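Local coordinates for tyrosine specific protein phosphatase, putative (PDB 3M4U) that dephosphorylates the nucleolar protein NOPP44/46 and acts as a life-cycle switch of Trypanosoma brucei, probably as a tyrosine-specific protein phosphatase, at residues V115-L121 with T222-H228; R75-I79 with D105-T109; L28-E32 with V263-Q268. All blocks are in the same frame, centred on the assembly; numbering follows the deposited sequence.

From the N terminus, helix 14-31 comes first, and contact 3 ties its end (28-32) to 263-268 on helix 258-269, closing a long loop that holds both other contacts. Within it, contact 2 opens at 75-79 and closes quickly at 105-109, laying a loop against helix 103-112. The chain passes from that helix into strand 117-120, where contact 1 opens, to close on strand 225-228 in the central sheet. Contacts 1 and 2 therefore follow in series and no loops cross. These two touch directly, Phe106 packing on Leu226 and His228, whereas contact 3 stands apart, its centre about 22 Å from that of contact 1.

Contact 1. Residues V115-L121 with T222-H228; sequences VDLVVML and TSPILVH
Val119 is gripped twice by the neighbouring strand: its N donates to Leu226 O at 2.7 Å, and its O accepts from His228 N at 2.9 Å, almost straight on with a C=O...N angle of 175°. Bonds from Leu226 N to Leu117 O and from Leu121 N to His228 O extend this parallel ladder, the strand directions differing by 14°. At its start water 1 bridges Asp116 N and Pro224 O, and water 2 joins Asp116 OD2, also bonded to Thr221, to Thr222 N.

Branched aliphatic residues suit such buried strands. Val118 and Leu226 run alongside each other, with CG1 and CD2 4.1 Å apart. On that face, His228 takes the cramped rotamer with CG between N and carbonyl carbon (chi1 75°), bringing its ring beneath Met120 CA, while extended Met120 reaches ring atom CE1 with CG at 3.5 Å. Tyr135 OH bonds His228 NE2 and so helps fix the ring. The opposite face carries Val119 and Val227, which pack against helix 234-250; Leu121 CD1 meets Val227 CG1 at 3.8 Å.

A phosphate ion, probably from the crystallisation solution, lies about 6 Å from the Leu121 side chain, consistent with a phosphate-binding loop nearby. These are central parallel strands of the protein tyrosine phosphatase fold; strand 225-228 ends at His228, the histidine of the HCX5R signature that forms this loop in the family.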
# COMPACT_ATOMS: atom_id res chain seq x y z
N VAL A 115 14.99 1.12 -2.04
CA VAL A 115 13.71 1.74 -1.74
C VAL A 115 13.91 2.70 -0.56
O VAL A 115 14.42 2.30 0.49
CB VAL A 115 12.65 0.66 -1.44
CG1 VAL A 115 11.39 1.29 -0.89
CG2 VAL A 115 12.36 -0.15 -2.70
N ASP A 116 13.54 3.97 -0.75
CA ASP A 116 13.77 4.99 0.28
C ASP A 116 12.61 5.10 1.26
O ASP A 116 12.80 5.40 2.44
CB ASP A 116 14.05 6.36 -0.36
CG ASP A 116 15.29 6.35 -1.24
OD1 ASP A 116 16.34 5.81 -0.81
OD2 ASP A 116 15.21 6.89 -2.37
N LEU A 117 11.40 4.83 0.76
CA LEU A 117 10.22 4.92 1.60
C LEU A 117 9.38 3.64 1.56
O LEU A 117 9.10 3.10 0.49
CB LEU A 117 9.37 6.12 1.18
CG LEU A 117 8.10 6.39 1.99
CD1 LEU A 117 8.42 6.61 3.47
CD2 LEU A 117 7.34 7.58 1.41
N VAL A 118 9.01 3.17 2.75
CA VAL A 118 8.05 2.08 2.93
C VAL A 118 6.87 2.55 3.77
O VAL A 118 7.07 3.03 4.89
CB VAL A 118 8.67 0.91 3.68
CG1 VAL A 118 7.57 0.05 4.30
CG2 VAL A 118 9.58 0.12 2.75
N VAL A 119 5.65 2.41 3.25
CA VAL A 119 4.45 2.77 4.00
C VAL A 119 3.65 1.52 4.39
O VAL A 119 3.35 0.68 3.54
CB VAL A 119 3.55 3.78 3.21
CG1 VAL A 119 2.39 4.27 4.08
CG2 VAL A 119 4.37 4.97 2.72
N MET A 120 3.34 1.41 5.69
CA MET A 120 2.64 0.25 6.25
C MET A 120 1.29 0.67 6.84
O MET A 120 1.24 1.50 7.77
CB MET A 120 3.49 -0.40 7.35
CG MET A 120 2.83 -1.54 8.15
SD MET A 120 4.02 -2.34 9.26
CE MET A 120 3.07 -3.67 9.99
N LEU A 121 0.20 0.12 6.29
CA LEU A 121 -1.15 0.59 6.61
C LEU A 121 -1.85 -0.32 7.59
O LEU A 121 -3.09 -0.28 7.74
CB LEU A 121 -1.98 0.75 5.34
CG LEU A 121 -1.28 1.67 4.34
CD1 LEU A 121 -1.97 1.65 2.98
CD2 LEU A 121 -1.19 3.09 4.90
N THR A 222 14.17 7.93 -6.57
CA THR A 222 14.25 7.44 -7.93
C THR A 222 13.83 5.97 -7.94
O THR A 222 13.85 5.31 -8.97
CB THR A 222 15.68 7.60 -8.48
OG1 THR A 222 16.60 6.84 -7.68
CG2 THR A 222 16.09 9.07 -8.42
N SER A 223 13.46 5.47 -6.76
CA SER A 223 12.99 4.10 -6.62
C SER A 223 11.50 4.12 -6.30
O SER A 223 10.98 5.14 -5.83
CB SER A 223 13.74 3.41 -5.48
OG SER A 223 15.12 3.73 -5.51
N PRO A 224 10.81 3.00 -6.56
CA PRO A 224 9.39 2.88 -6.20
C PRO A 224 9.23 3.16 -4.74
O PRO A 224 10.16 2.94 -3.95
CB PRO A 224 9.09 1.40 -6.46
CG PRO A 224 10.11 0.97 -7.45
CD PRO A 224 11.34 1.76 -7.14
N ILE A 225 8.06 3.66 -4.37
CA ILE A 225 7.69 3.76 -2.98
C ILE A 225 6.92 2.50 -2.70
O ILE A 225 5.98 2.18 -3.42
CB ILE A 225 6.79 4.99 -2.71
CG1 ILE A 225 7.61 6.28 -2.87
CG2 ILE A 225 6.14 4.88 -1.32
CD1 ILE A 225 6.79 7.56 -2.80
N LEU A 226 7.35 1.76 -1.68
CA LEU A 226 6.66 0.53 -1.32
C LEU A 226 5.58 0.74 -0.29
O LEU A 226 5.84 1.25 0.81
CB LEU A 226 7.64 -0.54 -0.85
CG LEU A 226 6.99 -1.89 -0.51
CD1 LEU A 226 7.96 -3.02 -0.77
CD2 LEU A 226 6.47 -1.93 0.93
N VAL A 227 4.38 0.33 -0.64
CA VAL A 227 3.23 0.42 0.25
C VAL A 227 2.69 -0.99 0.47
O VAL A 227 2.50 -1.75 -0.48
CB VAL A 227 2.11 1.29 -0.38
CG1 VAL A 227 0.86 1.33 0.50
CG2 VAL A 227 2.62 2.69 -0.70
N HIS A 228 2.45 -1.33 1.73
CA HIS A 228 1.82 -2.61 2.02
C HIS A 228 0.86 -2.45 3.16
O HIS A 228 0.86 -1.44 3.86
CB HIS A 228 2.85 -3.71 2.32
CG HIS A 228 3.51 -3.62 3.67
ND1 HIS A 228 2.98 -4.23 4.79
CD2 HIS A 228 4.68 -3.05 4.05
CE1 HIS A 228 3.80 -4.02 5.82
NE2 HIS A 228 4.83 -3.31 5.40
O HOH W 1 11.39 4.75 -2.50
O HOH W 2 16.28 7.83 -4.83

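Contact 2. Residues R75-I79 with D105-T109; sequences RYPYI and DFLET
Asp105 meets the loop chiefly with its carboxylate: OD1 rests 3.4 Å from Pro77 CA, while OD2 accepts a long, weak hydrogen bond from Tyr78 N. The compact ring of Pro77 sets CB 3.8 Å from Thr109 OG1. Farther along, Ile79 drops CG2 onto the helix backbone, 3.7 Å from Phe106 CA; chi1 of 69° puts CG1 between N and the carbonyl carbon and leaves CG2, anti to that carbon, to meet the helix. At the exposed end of the loop segment Arg75 and Glu108 reach toward one another to form a salt bridge, NH1 to OE1 2.9 Å, with guanidinium and carboxylate planes 47° apart. Its individual bonds are weak and the arginine is poorly ordered.

Behind these, Thr109 turns its hydroxyl back onto Asp105 O at 2.9 Å, so that this carbonyl receives both the OG1 and the N of Thr109, from opposite faces of its plane. Lys48 forms a salt bridge with Asp105 OD2, and Asn49 and Ser42 bond Tyr78 OH. Asn45, Lys48 and Asn49 belong to the NXXKNRY motif of classical tyrosine phosphatases, whose loop borders the phosphotyrosine pocket in relatives; both sides of the contact are thus tied to that loop.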
# COMPACT_ATOMS: atom_id res chain seq x y z
N ARG A 75 18.53 -17.66 -7.50
CA ARG A 75 17.65 -17.30 -6.39
C ARG A 75 16.90 -15.99 -6.65
O ARG A 75 17.51 -14.93 -6.84
CB ARG A 75 18.45 -17.20 -5.09
CG ARG A 75 17.60 -16.87 -3.87
CD ARG A 75 18.44 -16.70 -2.62
NE ARG A 75 19.55 -15.77 -2.82
CZ ARG A 75 19.43 -14.45 -2.86
NH1 ARG A 75 18.23 -13.89 -2.72
NH2 ARG A 75 20.49 -13.69 -3.06
N TYR A 76 15.57 -16.07 -6.64
CA TYR A 76 14.74 -14.91 -6.92
C TYR A 76 13.94 -14.48 -5.68
O TYR A 76 12.96 -15.13 -5.32
CB TYR A 76 13.79 -15.19 -8.10
N PRO A 77 14.36 -13.37 -5.05
CA PRO A 77 13.59 -12.78 -3.94
C PRO A 77 12.11 -12.64 -4.30
O PRO A 77 11.78 -12.20 -5.39
CB PRO A 77 14.22 -11.39 -3.76
CG PRO A 77 15.07 -11.17 -5.01
CD PRO A 77 15.51 -12.54 -5.43
N TYR A 78 11.23 -13.00 -3.38
CA TYR A 78 9.80 -12.91 -3.62
C TYR A 78 9.06 -12.24 -2.46
O TYR A 78 9.26 -12.63 -1.32
CB TYR A 78 9.24 -14.32 -3.84
CG TYR A 78 7.75 -14.38 -3.81
CD1 TYR A 78 7.01 -14.15 -4.96
CD2 TYR A 78 7.07 -14.65 -2.63
CE1 TYR A 78 5.61 -14.21 -4.94
CE2 TYR A 78 5.67 -14.71 -2.60
CZ TYR A 78 4.96 -14.49 -3.75
OH TYR A 78 3.59 -14.55 -3.73
N ILE A 79 8.18 -11.27 -2.75
CA ILE A 79 7.45 -10.56 -1.68
C ILE A 79 5.94 -10.47 -1.89
O ILE A 79 5.26 -9.71 -1.19
CB ILE A 79 7.94 -9.10 -1.52
CG1 ILE A 79 7.52 -8.27 -2.74
CG2 ILE A 79 9.44 -9.03 -1.28
CD1 ILE A 79 7.95 -6.83 -2.66
N ASP A 105 13.64 -11.93 2.25
CA ASP A 105 13.36 -11.50 0.88
C ASP A 105 12.83 -10.06 0.81
O ASP A 105 13.21 -9.29 -0.07
CB ASP A 105 12.37 -12.46 0.23
CG ASP A 105 13.06 -13.66 -0.41
OD1 ASP A 105 14.29 -13.60 -0.67
OD2 ASP A 105 12.36 -14.66 -0.69
N PHE A 106 11.96 -9.71 1.75
CA PHE A 106 11.39 -8.36 1.85
C PHE A 106 12.50 -7.34 2.09
O PHE A 106 12.71 -6.41 1.31
CB PHE A 106 10.35 -8.33 2.99
CG PHE A 106 9.66 -7.00 3.16
CD1 PHE A 106 8.63 -6.61 2.30
CD2 PHE A 106 10.01 -6.16 4.20
CE1 PHE A 106 7.98 -5.40 2.47
CE2 PHE A 106 9.37 -4.94 4.38
CZ PHE A 106 8.35 -4.56 3.51
N LEU A 107 13.22 -7.54 3.19
CA LEU A 107 14.35 -6.69 3.53
C LEU A 107 15.37 -6.63 2.41
O LEU A 107 15.91 -5.56 2.12
CB LEU A 107 15.02 -7.18 4.80
CG LEU A 107 14.11 -7.26 6.01
CD1 LEU A 107 14.91 -7.78 7.20
CD2 LEU A 107 13.46 -5.89 6.29
N GLU A 108 15.66 -7.77 1.78
CA GLU A 108 16.70 -7.82 0.76
C GLU A 108 16.31 -6.93 -0.40
O GLU A 108 17.13 -6.22 -0.98
CB GLU A 108 16.93 -9.25 0.24
CG GLU A 108 17.52 -9.26 -1.17
CD GLU A 108 18.01 -10.64 -1.62
OE1 GLU A 108 17.67 -11.65 -0.96
OE2 GLU A 108 18.73 -10.70 -2.65
N THR A 109 15.03 -6.97 -0.72
CA THR A 109 14.52 -6.21 -1.83
C THR A 109 14.65 -4.72 -1.55
O THR A 109 15.15 -3.96 -2.38
CB THR A 109 13.08 -6.63 -2.15
OG1 THR A 109 13.09 -7.96 -2.69
CG2 THR A 109 12.47 -5.69 -3.17

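Contact 3. Residues L28-E32 with V263-Q268; sequences LQRQE and VAAMKQ
Leu28 pushes both its methyls into helix 258-269: CD1 meets Val263 CG1 at 3.9 Å, the two side chains nearly perpendicular, and CD2 meets Ala264 CB at 3.8 Å. The small alanine lets the helices come close. Beside this apolar centre the Lys267 chain runs past Leu28 O, with CD at 3.5 Å, and its final bend (chi4 -62°) delivers NZ to Gln29 OE1 at 2.7 Å. Met273 O and Val274 O also accept from NZ, so three oxygens satisfy a largely buried ammonium group.

Toward solvent the packing gives way to polar links. From the end of an extended chain, Gln31 NE2 donates to Ala264 O at 2.9 Å and to the anti lone pair of Glu32 OE2 at 3.0 Å, both acceptors close to its amide plane. Ala264 O also takes the helical bond from Gln268 N, which arrives from the other face of the carbonyl. Water 3 donates to Lys267 O and, weakly, to Glu32 OE1, while Glu32 OE2 lies 3.4 Å from Gln268 CA.

At the apolar end, Tyr280 of helix 277-290 touches both Leu28 and Val263, and Ile283 backs Val263, so the N-terminal helix 14-31 joins a cluster of C-terminal helices.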
# COMPACT_ATOMS: atom_id res chain seq x y z
N LEU A 28 -16.37 -2.60 -11.28
CA LEU A 28 -14.93 -2.73 -11.05
C LEU A 28 -14.58 -4.11 -10.47
O LEU A 28 -13.53 -4.68 -10.79
CB LEU A 28 -14.42 -1.60 -10.15
CG LEU A 28 -14.30 -0.19 -10.75
CD1 LEU A 28 -14.16 0.87 -9.67
CD2 LEU A 28 -13.15 -0.10 -11.73
N GLN A 29 -15.46 -4.67 -9.64
CA GLN A 29 -15.18 -5.95 -9.03
C GLN A 29 -15.18 -7.11 -10.05
O GLN A 29 -14.34 -8.03 -9.97
CB GLN A 29 -16.12 -6.24 -7.87
CG GLN A 29 -15.84 -5.40 -6.61
CD GLN A 29 -14.43 -5.63 -6.03
OE1 GLN A 29 -13.42 -5.42 -6.70
NE2 GLN A 29 -14.37 -6.05 -4.76
N ARG A 30 -16.08 -7.05 -11.01
CA ARG A 30 -16.17 -8.11 -12.01
C ARG A 30 -15.23 -7.85 -13.18
O ARG A 30 -15.07 -8.69 -14.06
CB ARG A 30 -17.61 -8.32 -12.49
CG ARG A 30 -18.26 -7.09 -13.14
CD ARG A 30 -19.77 -7.22 -13.12
NE ARG A 30 -20.23 -7.71 -11.82
CZ ARG A 30 -21.41 -8.27 -11.59
NH1 ARG A 30 -22.28 -8.43 -12.58
NH2 ARG A 30 -21.72 -8.69 -10.37
N GLN A 31 -14.59 -6.68 -13.17
CA GLN A 31 -13.66 -6.34 -14.23
C GLN A 31 -12.64 -7.45 -14.45
O GLN A 31 -12.39 -7.86 -15.59
CB GLN A 31 -12.92 -5.04 -13.91
CG GLN A 31 -11.54 -4.99 -14.53
CD GLN A 31 -10.86 -3.67 -14.31
OE1 GLN A 31 -11.52 -2.63 -14.21
NE2 GLN A 31 -9.52 -3.70 -14.24
N GLU A 32 -12.04 -7.93 -13.36
CA GLU A 32 -10.99 -8.93 -13.48
C GLU A 32 -11.54 -10.31 -13.11
O GLU A 32 -12.23 -10.47 -12.10
CB GLU A 32 -9.77 -8.58 -12.59
CG GLU A 32 -9.09 -7.24 -12.92
CD GLU A 32 -8.21 -7.30 -14.17
OE1 GLU A 32 -7.53 -8.33 -14.39
OE2 GLU A 32 -8.19 -6.30 -14.94
N VAL A 263 -8.77 3.30 -10.45
CA VAL A 263 -8.98 2.07 -9.73
C VAL A 263 -8.94 0.87 -10.69
O VAL A 263 -8.36 -0.17 -10.36
CB VAL A 263 -10.28 2.09 -8.91
CG1 VAL A 263 -10.54 0.72 -8.33
CG2 VAL A 263 -10.18 3.11 -7.80
N ALA A 264 -9.53 1.02 -11.87
CA ALA A 264 -9.53 -0.02 -12.90
C ALA A 264 -8.10 -0.40 -13.30
O ALA A 264 -7.79 -1.57 -13.47
CB ALA A 264 -10.31 0.44 -14.13
N ALA A 265 -7.25 0.61 -13.45
CA ALA A 265 -5.87 0.38 -13.82
C ALA A 265 -5.15 -0.33 -12.70
O ALA A 265 -4.33 -1.22 -12.95
CB ALA A 265 -5.18 1.69 -14.15
N MET A 266 -5.46 0.04 -11.45
CA MET A 266 -4.86 -0.63 -10.30
C MET A 266 -5.26 -2.10 -10.22
O MET A 266 -4.40 -2.98 -10.02
CB MET A 266 -5.17 0.09 -8.98
CG MET A 266 -4.27 1.30 -8.71
SD MET A 266 -4.45 1.99 -7.05
CE MET A 266 -6.25 2.11 -6.91
N LYS A 267 -6.54 -2.38 -10.39
CA LYS A 267 -7.03 -3.75 -10.32
C LYS A 267 -6.42 -4.62 -11.42
O LYS A 267 -6.23 -5.83 -11.24
CB LYS A 267 -8.55 -3.77 -10.39
CG LYS A 267 -9.21 -3.27 -9.13
CD LYS A 267 -10.71 -3.32 -9.21
CE LYS A 267 -11.36 -3.18 -7.84
NZ LYS A 267 -10.99 -4.29 -6.94
N GLN A 268 -6.09 -4.00 -12.54
CA GLN A 268 -5.45 -4.68 -13.66
C GLN A 268 -4.01 -5.08 -13.32
O GLN A 268 -3.50 -6.09 -13.81
CB GLN A 268 -5.48 -3.77 -14.90
CG GLN A 268 -5.29 -4.51 -16.21
CD GLN A 268 -3.84 -4.56 -16.66
OE1 GLN A 268 -3.03 -3.71 -16.29
NE2 GLN A 268 -3.50 -5.57 -17.47
O HOH W 3 -5.88 -8.13 -12.03